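Local coordinates for protein UDP-N-Acetylenolpyruvylglucosamine Reductase (PDB 2GQT) that reduces UDP-N-acetylenolpyruvylglucosamine with the help of a bound FAD, probably drawing on NADPH, in the synthesis of the bacterial cell wall, at residues M4-V9 with E24-E29; E33-T38 with E132-G137; R61-A66 with G159-R164. One frame throughout, in Å; residues are numbered along the deposited sequence.

How the contacts relate
From the N terminus, the chain first runs through strand 5-10 and returns along strand 22-28, and contact 1 closes this short loop as an antiparallel hairpin. Helix 31-37 follows at once and opens contact 2; strand 61-65 then opens contact 3. Each of these two closes a loop of about ninety residues, strand 128-135 closing contact 2 and then strand 161-171 contact 3, so the loops cross, while contact 1 precedes both. Strands 22-28 and 61-65 are neighbours in one mixed sheet, and strands 128-135 and 161-171 in an antiparallel one. Contact 3 joins the two sheets directly beside the adenine of FAD, and contact 2 lays helix 31-37 on the second of them.

Contact 1 of 3, residues M4-V9 with E24-E29; sequences MRVERV and ELWTVE
One face of the W26 indole carries V6 CG2, which sits over the centre of the six-membered ring, 3.6 Å from the centroid, in a CH-pi contact. In the ring plane at the edge lies M4 CE, 3.5 Å from W26 CE3, and M4 SD makes a Met-aromatic contact there. The guanidinium of R8 has E24 N over one face, and that of R5 has E7 OE1 in its plane at the edge, in a weak bond that is part of a salt bridge (R5 NH2 to E7 OE1 3.2 Å). The indole N-H is taken up within its own strand, W26 NE1 donating to E24 OE1 at 2.8 Å, on the anti side of the carboxylate. E24 CG stands anti to the backbone N (chi1 -176°), which sets it 3.6 Å from V6 CG1. The strands pair antiparallel: L25 N donates to E7 O at 2.8 Å and E7 N returns the bond to L25 O at 3.0 Å. One water bridges R5 N and T27 O. The V6 and W26 face thus combines an apolar ring contact with a carboxylate steadied by the indole N-H, its charge probably eased by R8, though R8 NH1 to E24 OE2, 4.5 Å, is too far for a salt bridge.

Contact 2 of 3, residues E33-T38 with E132-G137; sequences ELKRAT and EVFHDG
L34 and F134 form the dense part of this contact, where one helix face meets one aromatic ring. The leucine slides past the phenylalanine in the opposite direction and lays CD2 over the ring face, 4.3 Å from the centroid and 27° off the normal, with F134 CG 3.8 Å from that methyl. F134 CB points toward the helix, and CG stands anti to the backbone N (chi1 -180°). T38, the first residue beyond the helix, comes to the ring edge, its OG1 3.3 Å from F134 CE1. The K35 and F134 side chains cross at about a right angle, with K35 CG 3.8 Å from F134 CE2. Outside the segments, F139 meets F134 edge-to-face. An alanine at F134 would probably leave a gap beneath L34 and deprive T38 OG1, K35 CG and F139 of the ring they pack on.

The other side is loose and faces solvent. K35 CE approaches G137 O no closer than 4.4 Å, and the lysine's amino group is instead in a salt bridge with E32. H135 points away from the helix, and its ND1 donates to D136 OD2 at 2.9 Å, from above the carboxylate plane, at the hairpin turn. D136 and G137 both have positive phi, as the central residues of a type I' turn do, and the chain then returns along strand 138-142. The whole is a helix laid on a beta-hairpin within the FAD-binding domain, which belongs by sequence to the PCMH-type flavoprotein clan.

Contact 3 of 3, residues R61-A66 with G159-R164; sequences RVIRLA and GGIVTR. With FAD (flavin-adenine dinucleotide), chain C.
L65 and I161 meet in a buried apolar contact between two strands of different sheets, running nearly parallel (15°) but 9.5 Å apart at their axes, so that they touch through side chains rather than backbone pairing. L65 CD1, standing anti to CA (chi2 174°), reaches I161 CG2 at 4.0 Å and comes within 3.3 Å of V162 O. Nearer the start of the strands, I63 CD1 lies 4.3 Å from I161 CD1. L34 of helix 31-37 also touches L65, I161 and T163. The strands belong to the two subdomains between which the flavin cofactor is held in the PCMH-type FAD-binding fold, and here the adenine end occupies the junction. V162 reads the Watson-Crick edge of the base with its backbone: its N donates to FAD N1A at 2.9 Å, and its O accepts from FAD N6A at 2.9 Å. The second bond is the straighter, at 166°. The two bonds together hold the adenine edge against V162, while L65 CD1, 3.7 Å from FAD N6A, lies against the same amino group. V44 O and S49 OG are among the other atoms hydrogen-bonded to FAD.

Contact 1 of 3, residues M4-V9 with E24-E29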
loop_
_atom_site.group_PDB
_atom_site.type_symbol
_atom_site.label_atom_id
_atom_site.label_comp_id
_atom_site.label_asym_id
_atom_site.label_seq_id
_atom_site.Cartn_x
_atom_site.Cartn_y
_atom_site.Cartn_z
ATOM N N MET A 4 -7.907 -13.322 -20.024
ATOM C CA MET A 4 -7.014 -12.938 -18.954
ATOM C C MET A 4 -6.542 -14.150 -18.169
ATOM O O MET A 4 -7.225 -15.183 -18.100
ATOM C CB MET A 4 -7.630 -11.889 -18.039
ATOM C CG MET A 4 -8.832 -12.322 -17.274
ATOM S SD MET A 4 -9.472 -10.828 -16.534
ATOM C CE MET A 4 -11.199 -11.089 -16.861
ATOM N N ARG A 5 -5.350 -14.007 -17.614
ATOM C CA ARG A 5 -4.735 -15.020 -16.786
ATOM C C ARG A 5 -5.450 -15.137 -15.443
ATOM O O ARG A 5 -5.637 -14.141 -14.720
ATOM C CB ARG A 5 -3.274 -14.652 -16.585
ATOM C CG ARG A 5 -2.434 -15.705 -15.915
ATOM C CD ARG A 5 -1.112 -15.103 -15.490
ATOM N NE ARG A 5 -0.301 -16.071 -14.760
ATOM C CZ ARG A 5 0.598 -16.878 -15.312
ATOM N NH1 ARG A 5 0.824 -16.850 -16.617
ATOM N NH2 ARG A 5 1.278 -17.719 -14.545
ATOM N N VAL A 6 -5.854 -16.362 -15.124
ATOM C CA VAL A 6 -6.446 -16.707 -13.836
ATOM C C VAL A 6 -5.680 -17.904 -13.297
ATOM O O VAL A 6 -5.535 -18.930 -13.984
ATOM C CB VAL A 6 -7.952 -17.072 -13.964
ATOM C CG1 VAL A 6 -8.560 -17.383 -12.607
ATOM C CG2 VAL A 6 -8.726 -15.947 -14.634
ATOM N N GLU A 7 -5.165 -17.775 -12.079
ATOM C CA GLU A 7 -4.405 -18.857 -11.478
ATOM C C GLU A 7 -4.483 -18.875 -9.961
ATOM O O GLU A 7 -4.621 -17.832 -9.310
ATOM C CB GLU A 7 -2.945 -18.878 -11.979
ATOM C CG GLU A 7 -1.937 -18.076 -11.202
ATOM C CD GLU A 7 -0.501 -18.515 -11.492
ATOM O OE1 GLU A 7 0.402 -17.661 -11.426
ATOM O OE2 GLU A 7 -0.270 -19.712 -11.769
ATOM N N ARG A 8 -4.392 -20.085 -9.420
ATOM C CA ARG A 8 -4.332 -20.318 -7.985
ATOM C C ARG A 8 -2.951 -19.966 -7.479
ATOM O O ARG A 8 -1.956 -20.487 -7.980
ATOM C CB ARG A 8 -4.586 -21.798 -7.688
ATOM C CG ARG A 8 -5.893 -22.362 -8.231
ATOM C CD ARG A 8 -7.098 -21.804 -7.503
ATOM N NE ARG A 8 -7.069 -22.100 -6.071
ATOM C CZ ARG A 8 -8.004 -21.720 -5.204
ATOM N NH1 ARG A 8 -9.054 -21.025 -5.620
ATOM N NH2 ARG A 8 -7.888 -22.036 -3.919
ATOM N N VAL A 9 -2.885 -19.084 -6.485
ATOM C CA VAL A 9 -1.608 -18.679 -5.899
ATOM C C VAL A 9 -1.681 -18.766 -4.377
ATOM O O VAL A 9 -2.754 -18.967 -3.816
ATOM C CB VAL A 9 -1.201 -17.238 -6.327
ATOM C CG1 VAL A 9 -1.171 -17.115 -7.843
ATOM C CG2 VAL A 9 -2.140 -16.187 -5.713
ATOM N N GLU A 24 -7.539 -17.135 -5.758
ATOM C CA GLU A 24 -7.647 -17.176 -7.206
ATOM C C GLU A 24 -7.338 -15.789 -7.748
ATOM O O GLU A 24 -8.119 -14.855 -7.564
ATOM C CB GLU A 24 -9.049 -17.615 -7.614
ATOM C CG GLU A 24 -9.246 -17.772 -9.106
ATOM C CD GLU A 24 -10.651 -18.230 -9.444
ATOM O OE1 GLU A 24 -11.500 -17.374 -9.752
ATOM O OE2 GLU A 24 -10.914 -19.443 -9.369
ATOM N N LEU A 25 -6.194 -15.673 -8.417
ATOM C CA LEU A 25 -5.700 -14.393 -8.897
ATOM C C LEU A 25 -6.075 -14.164 -10.356
ATOM O O LEU A 25 -5.708 -14.949 -11.223
ATOM C CB LEU A 25 -4.182 -14.315 -8.716
ATOM C CG LEU A 25 -3.480 -12.987 -8.995
ATOM C CD1 LEU A 25 -3.893 -11.932 -7.977
ATOM C CD2 LEU A 25 -1.984 -13.206 -8.956
ATOM N N TRP A 26 -6.770 -13.060 -10.612
ATOM C CA TRP A 26 -7.135 -12.614 -11.952
ATOM C C TRP A 26 -6.255 -11.430 -12.343
ATOM O O TRP A 26 -6.346 -10.369 -11.730
ATOM C CB TRP A 26 -8.599 -12.165 -11.949
ATOM C CG TRP A 26 -9.575 -13.282 -11.803
ATOM C CD1 TRP A 26 -9.684 -14.151 -10.761
ATOM C CD2 TRP A 26 -10.590 -13.649 -12.742
ATOM N NE1 TRP A 26 -10.698 -15.056 -11.000
ATOM C CE2 TRP A 26 -11.272 -14.763 -12.208
ATOM C CE3 TRP A 26 -10.988 -13.145 -13.984
ATOM C CZ2 TRP A 26 -12.329 -15.386 -12.878
ATOM C CZ3 TRP A 26 -12.040 -13.767 -14.653
ATOM C CH2 TRP A 26 -12.698 -14.871 -14.095
ATOM N N THR A 27 -5.398 -11.607 -13.347
ATOM C CA THR A 27 -4.536 -10.524 -13.816
ATOM C C THR A 27 -5.184 -9.891 -15.040
ATOM O O THR A 27 -5.316 -10.532 -16.086
ATOM C CB THR A 27 -3.103 -11.024 -14.109
ATOM O OG1 THR A 27 -2.575 -11.639 -12.931
ATOM C CG2 THR A 27 -2.199 -9.870 -14.502
ATOM N N VAL A 28 -5.616 -8.645 -14.874
ATOM C CA VAL A 28 -6.413 -7.904 -15.853
ATOM C C VAL A 28 -5.521 -6.937 -16.626
ATOM O O VAL A 28 -4.779 -6.176 -16.015
ATOM C CB VAL A 28 -7.532 -7.096 -15.119
ATOM C CG1 VAL A 28 -8.156 -6.051 -16.034
ATOM C CG2 VAL A 28 -8.598 -8.042 -14.565
ATOM N N GLU A 29 -5.614 -6.948 -17.956
ATOM C CA GLU A 29 -4.793 -6.073 -18.793
ATOM C C GLU A 29 -5.570 -5.023 -19.580
ATOM O O GLU A 29 -4.974 -4.098 -20.133
ATOM C CB GLU A 29 -3.965 -6.904 -19.769
ATOM C CG GLU A 29 -2.892 -7.744 -19.103
ATOM C CD GLU A 29 -1.984 -8.432 -20.104
ATOM O OE1 GLU A 29 -2.371 -8.555 -21.285
ATOM O OE2 GLU A 29 -0.884 -8.858 -19.703
HETATM O O HOH W 1 -3.945 -11.513 -18.149
#

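Contact 2 of 3, residues E33-T38 with E132-G137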
loop_
_atom_site.group_PDB
_atom_site.type_symbol
_atom_site.label_atom_id
_atom_site.label_comp_id
_atom_site.label_asym_id
_atom_site.label_seq_id
_atom_site.Cartn_x
_atom_site.Cartn_y
_atom_site.Cartn_z
ATOM N N GLU A 33 -11.360 -6.875 -19.913
ATOM C CA GLU A 33 -10.973 -7.905 -18.958
ATOM C C GLU A 33 -11.381 -7.508 -17.534
ATOM O O GLU A 33 -11.837 -8.349 -16.769
ATOM C CB GLU A 33 -9.473 -8.208 -19.052
ATOM C CG GLU A 33 -9.089 -9.023 -20.302
ATOM C CD GLU A 33 -7.588 -9.215 -20.469
ATOM O OE1 GLU A 33 -7.158 -9.755 -21.514
ATOM O OE2 GLU A 33 -6.826 -8.829 -19.563
ATOM N N LEU A 34 -11.243 -6.226 -17.196
ATOM C CA LEU A 34 -11.705 -5.727 -15.889
ATOM C C LEU A 34 -13.216 -5.893 -15.709
ATOM O O LEU A 34 -13.669 -6.321 -14.646
ATOM C CB LEU A 34 -11.304 -4.266 -15.669
ATOM C CG LEU A 34 -11.590 -3.730 -14.259
ATOM C CD1 LEU A 34 -10.897 -4.568 -13.184
ATOM C CD2 LEU A 34 -11.189 -2.279 -14.152
ATOM N N LYS A 35 -13.986 -5.567 -16.749
ATOM C CA LYS A 35 -15.447 -5.720 -16.715
ATOM C C LYS A 35 -15.842 -7.167 -16.434
ATOM O O LYS A 35 -16.766 -7.423 -15.657
ATOM C CB LYS A 35 -16.085 -5.207 -18.011
ATOM C CG LYS A 35 -16.115 -3.685 -18.104
ATOM C CD LYS A 35 -16.244 -3.184 -19.534
ATOM C CE LYS A 35 -17.682 -2.911 -19.925
ATOM N NZ LYS A 35 -17.735 -2.280 -21.273
ATOM N N ARG A 36 -15.112 -8.104 -17.038
ATOM C CA ARG A 36 -15.354 -9.533 -16.852
ATOM C C ARG A 36 -14.953 -10.032 -15.458
ATOM O O ARG A 36 -15.707 -10.758 -14.811
ATOM C CB ARG A 36 -14.652 -10.352 -17.946
ATOM C CG ARG A 36 -14.810 -11.855 -17.798
ATOM C CD ARG A 36 -13.807 -12.616 -18.638
ATOM N NE ARG A 36 -13.480 -13.898 -18.017
ATOM C CZ ARG A 36 -12.408 -14.632 -18.302
ATOM N NH1 ARG A 36 -11.526 -14.223 -19.209
ATOM N NH2 ARG A 36 -12.214 -15.780 -17.672
ATOM N N ALA A 37 -13.769 -9.634 -14.997
ATOM C CA ALA A 37 -13.267 -10.067 -13.692
ATOM C C ALA A 37 -14.190 -9.647 -12.544
ATOM O O ALA A 37 -14.299 -10.358 -11.548
ATOM C CB ALA A 37 -11.865 -9.524 -13.465
ATOM N N THR A 38 -14.854 -8.504 -12.699
ATOM C CA THR A 38 -15.680 -7.922 -11.633
ATOM C C THR A 38 -17.134 -8.404 -11.637
ATOM O O THR A 38 -17.967 -7.857 -10.917
ATOM C CB THR A 38 -15.677 -6.375 -11.679
ATOM O OG1 THR A 38 -16.059 -5.925 -12.985
ATOM C CG2 THR A 38 -14.305 -5.828 -11.327
ATOM N N GLU A 132 -9.641 8.008 -11.968
ATOM C CA GLU A 132 -10.629 7.155 -12.619
ATOM C C GLU A 132 -10.911 5.976 -11.698
ATOM O O GLU A 132 -9.980 5.314 -11.224
ATOM C CB GLU A 132 -10.139 6.667 -13.979
ATOM C CG GLU A 132 -11.189 5.901 -14.759
ATOM C CD GLU A 132 -10.657 5.382 -16.074
ATOM O OE1 GLU A 132 -11.018 5.936 -17.135
ATOM O OE2 GLU A 132 -9.874 4.421 -16.042
ATOM N N VAL A 133 -12.194 5.738 -11.425
ATOM C CA VAL A 133 -12.625 4.635 -10.570
ATOM C C VAL A 133 -13.666 3.808 -11.326
ATOM O O VAL A 133 -14.621 4.358 -11.885
ATOM C CB VAL A 133 -13.237 5.134 -9.237
ATOM C CG1 VAL A 133 -13.648 3.961 -8.352
ATOM C CG2 VAL A 133 -12.273 6.035 -8.492
ATOM N N PHE A 134 -13.458 2.499 -11.348
ATOM C CA PHE A 134 -14.393 1.572 -11.944
ATOM C C PHE A 134 -15.289 1.035 -10.838
ATOM O O PHE A 134 -14.817 0.443 -9.867
ATOM C CB PHE A 134 -13.634 0.426 -12.622
ATOM C CG PHE A 134 -14.527 -0.585 -13.273
ATOM C CD1 PHE A 134 -14.926 -1.728 -12.597
ATOM C CD2 PHE A 134 -14.988 -0.383 -14.563
ATOM C CE1 PHE A 134 -15.773 -2.658 -13.205
ATOM C CE2 PHE A 134 -15.827 -1.299 -15.172
ATOM C CZ PHE A 134 -16.211 -2.438 -14.496
ATOM N N HIS A 135 -16.589 1.268 -10.976
ATOM C CA HIS A 135 -17.566 0.751 -10.030
ATOM C C HIS A 135 -18.921 0.643 -10.707
ATOM O O HIS A 135 -19.202 1.371 -11.657
ATOM C CB HIS A 135 -17.632 1.608 -8.750
ATOM C CG HIS A 135 -18.095 3.024 -8.960
ATOM N ND1 HIS A 135 -19.398 3.424 -8.747
ATOM C CD2 HIS A 135 -17.409 4.147 -9.274
ATOM C CE1 HIS A 135 -19.501 4.723 -8.970
ATOM N NE2 HIS A 135 -18.308 5.187 -9.289
ATOM N N ASP A 136 -19.752 -0.275 -10.212
ATOM C CA ASP A 136 -21.075 -0.528 -10.788
ATOM C C ASP A 136 -20.987 -0.761 -12.294
ATOM O O ASP A 136 -21.827 -0.284 -13.052
ATOM C CB ASP A 136 -22.044 0.625 -10.476
ATOM C CG ASP A 136 -22.146 0.925 -8.993
ATOM O OD1 ASP A 136 -22.374 -0.012 -8.208
ATOM O OD2 ASP A 136 -21.989 2.105 -8.616
ATOM N N GLY A 137 -19.950 -1.484 -12.720
ATOM C CA GLY A 137 -19.782 -1.851 -14.121
ATOM C C GLY A 137 -19.319 -0.763 -15.080
ATOM O O GLY A 137 -19.298 -0.983 -16.291
#

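Contact 3 of 3, residues R61-A66 with G159-R164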
loop_
_atom_site.group_PDB
_atom_site.type_symbol
_atom_site.label_atom_id
_atom_site.label_comp_id
_atom_site.label_asym_id
_atom_site.label_seq_id
_atom_site.Cartn_x
_atom_site.Cartn_y
_atom_site.Cartn_z
ATOM N N ARG A 61 -12.499 -13.523 -5.995
ATOM C CA ARG A 61 -11.549 -13.257 -7.064
ATOM C C ARG A 61 -10.631 -12.139 -6.590
ATOM O O ARG A 61 -11.108 -11.120 -6.093
ATOM C CB ARG A 61 -12.277 -12.824 -8.327
ATOM C CG ARG A 61 -13.209 -13.876 -8.897
ATOM C CD ARG A 61 -13.851 -13.356 -10.160
ATOM N NE ARG A 61 -14.694 -14.367 -10.793
ATOM C CZ ARG A 61 -15.368 -14.179 -11.924
ATOM N NH1 ARG A 61 -15.314 -13.012 -12.554
ATOM N NH2 ARG A 61 -16.102 -15.165 -12.424
ATOM N N VAL A 62 -9.324 -12.355 -6.707
ATOM C CA VAL A 62 -8.354 -11.324 -6.351
ATOM C C VAL A 62 -7.804 -10.745 -7.653
ATOM O O VAL A 62 -7.183 -11.455 -8.441
ATOM C CB VAL A 62 -7.236 -11.878 -5.438
ATOM C CG1 VAL A 62 -6.229 -10.794 -5.122
ATOM C CG2 VAL A 62 -7.836 -12.404 -4.141
ATOM N N ILE A 63 -8.070 -9.465 -7.885
ATOM C CA ILE A 63 -7.746 -8.799 -9.137
ATOM C C ILE A 63 -6.450 -8.001 -9.022
ATOM O O ILE A 63 -6.270 -7.218 -8.078
ATOM C CB ILE A 63 -8.892 -7.869 -9.573
ATOM C CG1 ILE A 63 -10.165 -8.678 -9.847
ATOM C CG2 ILE A 63 -8.500 -7.060 -10.803
ATOM C CD1 ILE A 63 -11.392 -7.840 -10.093
ATOM N N ARG A 64 -5.555 -8.233 -9.978
ATOM C CA ARG A 64 -4.327 -7.451 -10.165
ATOM C C ARG A 64 -4.458 -6.689 -11.471
ATOM O O ARG A 64 -4.854 -7.261 -12.491
ATOM C CB ARG A 64 -3.112 -8.378 -10.300
ATOM C CG ARG A 64 -2.626 -9.044 -9.047
ATOM C CD ARG A 64 -1.267 -9.678 -9.301
ATOM N NE ARG A 64 -1.156 -10.406 -10.571
ATOM C CZ ARG A 64 -0.013 -10.900 -11.033
ATOM N NH1 ARG A 64 1.106 -10.738 -10.332
ATOM N NH2 ARG A 64 0.023 -11.559 -12.181
ATOM N N LEU A 65 -4.086 -5.415 -11.451
ATOM C CA LEU A 65 -4.138 -4.576 -12.638
ATOM C C LEU A 65 -2.789 -4.523 -13.316
ATOM O O LEU A 65 -1.800 -4.087 -12.721
ATOM C CB LEU A 65 -4.585 -3.167 -12.263
ATOM C CG LEU A 65 -5.931 -3.020 -11.552
ATOM C CD1 LEU A 65 -6.112 -1.576 -11.145
ATOM C CD2 LEU A 65 -7.091 -3.493 -12.425
ATOM N N ALA A 66 -2.760 -4.978 -14.559
ATOM C CA ALA A 66 -1.536 -4.971 -15.347
ATOM C C ALA A 66 -1.847 -4.407 -16.736
ATOM O O ALA A 66 -2.818 -3.669 -16.891
ATOM C CB ALA A 66 -0.948 -6.382 -15.411
ATOM N N GLY A 159 -17.166 -0.884 -3.826
ATOM C CA GLY A 159 -16.571 -1.804 -4.785
ATOM C C GLY A 159 -15.593 -1.151 -5.754
ATOM O O GLY A 159 -15.098 -1.805 -6.674
ATOM N N GLY A 160 -15.287 0.127 -5.539
ATOM C CA GLY A 160 -14.495 0.908 -6.492
ATOM C C GLY A 160 -13.080 0.410 -6.684
ATOM O O GLY A 160 -12.372 0.110 -5.720
ATOM N N ILE A 161 -12.678 0.317 -7.949
ATOM C CA ILE A 161 -11.309 -0.018 -8.311
ATOM C C ILE A 161 -10.681 1.216 -8.948
ATOM O O ILE A 161 -11.146 1.688 -9.986
ATOM C CB ILE A 161 -11.273 -1.198 -9.297
ATOM C CG1 ILE A 161 -12.011 -2.403 -8.709
ATOM C CG2 ILE A 161 -9.819 -1.549 -9.664
ATOM C CD1 ILE A 161 -12.050 -3.601 -9.628
ATOM N N VAL A 162 -9.647 1.763 -8.317
ATOM C CA VAL A 162 -8.884 2.845 -8.933
ATOM C C VAL A 162 -8.129 2.263 -10.127
ATOM O O VAL A 162 -7.410 1.276 -9.983
ATOM C CB VAL A 162 -7.905 3.464 -7.933
ATOM C CG1 VAL A 162 -7.063 4.561 -8.593
ATOM C CG2 VAL A 162 -8.661 3.999 -6.715
ATOM N N THR A 163 -8.334 2.850 -11.300
ATOM C CA THR A 163 -7.754 2.307 -12.528
ATOM C C THR A 163 -6.671 3.197 -13.136
ATOM O O THR A 163 -5.780 2.691 -13.824
ATOM C CB THR A 163 -8.841 2.049 -13.582
ATOM O OG1 THR A 163 -9.672 3.210 -13.691
ATOM C CG2 THR A 163 -9.690 0.866 -13.167
ATOM N N ARG A 164 -6.728 4.496 -12.847
ATOM C CA ARG A 164 -5.878 5.481 -13.508
ATOM C C ARG A 164 -5.970 6.794 -12.745
ATOM O O ARG A 164 -7.025 7.099 -12.202
ATOM C CB ARG A 164 -6.486 5.726 -14.894
ATOM C CG ARG A 164 -5.583 5.885 -16.055
ATOM C CD ARG A 164 -6.456 5.677 -17.286
ATOM N NE ARG A 164 -6.067 4.436 -17.926
ATOM C CZ ARG A 164 -6.825 3.363 -18.137
ATOM N NH1 ARG A 164 -8.108 3.310 -17.798
ATOM N NH2 ARG A 164 -6.271 2.324 -18.736
HETATM P PA FAD C . -2.182 -3.366 -0.956
HETATM O O1A FAD C . -1.484 -3.647 0.308
HETATM O O2A FAD C . -2.091 -4.319 -2.086
HETATM O O5B FAD C . -3.724 -3.094 -0.698
HETATM C C5B FAD C . -4.113 -2.190 0.342
HETATM C C4B FAD C . -5.569 -1.813 0.179
HETATM O O4B FAD C . -5.719 -1.079 -1.054
HETATM C C3B FAD C . -6.526 -3.011 0.086
HETATM O O3B FAD C . -7.776 -2.613 0.651
HETATM C C2B FAD C . -6.662 -3.200 -1.420
HETATM O O2B FAD C . -7.883 -3.850 -1.772
HETATM C C1B FAD C . -6.692 -1.760 -1.886
HETATM N N9A FAD C . -6.308 -1.540 -3.296
HETATM C C8A FAD C . -5.136 -1.853 -3.870
HETATM N N7A FAD C . -5.165 -1.473 -5.150
HETATM C C5A FAD C . -6.347 -0.891 -5.383
HETATM C C6A FAD C . -6.967 -0.324 -6.503
HETATM N N6A FAD C . -6.365 -0.227 -7.696
HETATM N N1A FAD C . -8.215 0.167 -6.364
HETATM C C2A FAD C . -8.863 0.096 -5.192
HETATM N N3A FAD C . -8.327 -0.446 -4.102
HETATM C C4A FAD C . -7.078 -0.944 -4.198
HETATM N N1 FAD C . 2.037 3.718 4.178
HETATM C C2 FAD C . 1.982 5.087 4.332
HETATM O O2 FAD C . 0.903 5.662 4.285
HETATM N N3 FAD C . 3.149 5.807 4.570
HETATM C C4 FAD C . 4.390 5.186 4.632
HETATM O O4 FAD C . 5.406 5.860 4.835
HETATM C C4X FAD C . 4.437 3.804 4.465
HETATM N N5 FAD C . 5.659 3.138 4.530
HETATM C C5X FAD C . 5.703 1.758 4.294
HETATM C C6 FAD C . 6.939 1.111 4.294
HETATM C C7 FAD C . 7.024 -0.256 4.050
HETATM C C7M FAD C . 8.395 -0.942 4.043
HETATM C C8 FAD C . 5.851 -0.981 3.814
HETATM C C8M FAD C . 5.923 -2.491 3.549
HETATM C C9 FAD C . 4.617 -0.336 3.824
HETATM C C9A FAD C . 4.526 1.035 4.062
HETATM N N10 FAD C . 3.287 1.698 4.074
HETATM C C10 FAD C . 3.261 3.081 4.242
HETATM C "C1'" FAD C . 1.999 0.969 3.936
HETATM C "C2'" FAD C . 1.610 0.736 2.467
HETATM O "O2'" FAD C . 2.758 0.864 1.606
HETATM C "C3'" FAD C . 0.536 1.713 1.986
HETATM O "O3'" FAD C . -0.662 1.534 2.755
HETATM C "C4'" FAD C . 0.246 1.548 0.488
HETATM O "O4'" FAD C . -0.592 2.619 0.050
HETATM C "C5'" FAD C . -0.418 0.218 0.139
HETATM O "O5'" FAD C . -0.434 0.127 -1.286
HETATM P P FAD C . -0.371 -1.308 -1.983
HETATM O O1P FAD C . -0.454 -1.070 -3.436
HETATM O O2P FAD C . 0.730 -2.132 -1.442
HETATM O O3P FAD C . -1.789 -1.885 -1.494
#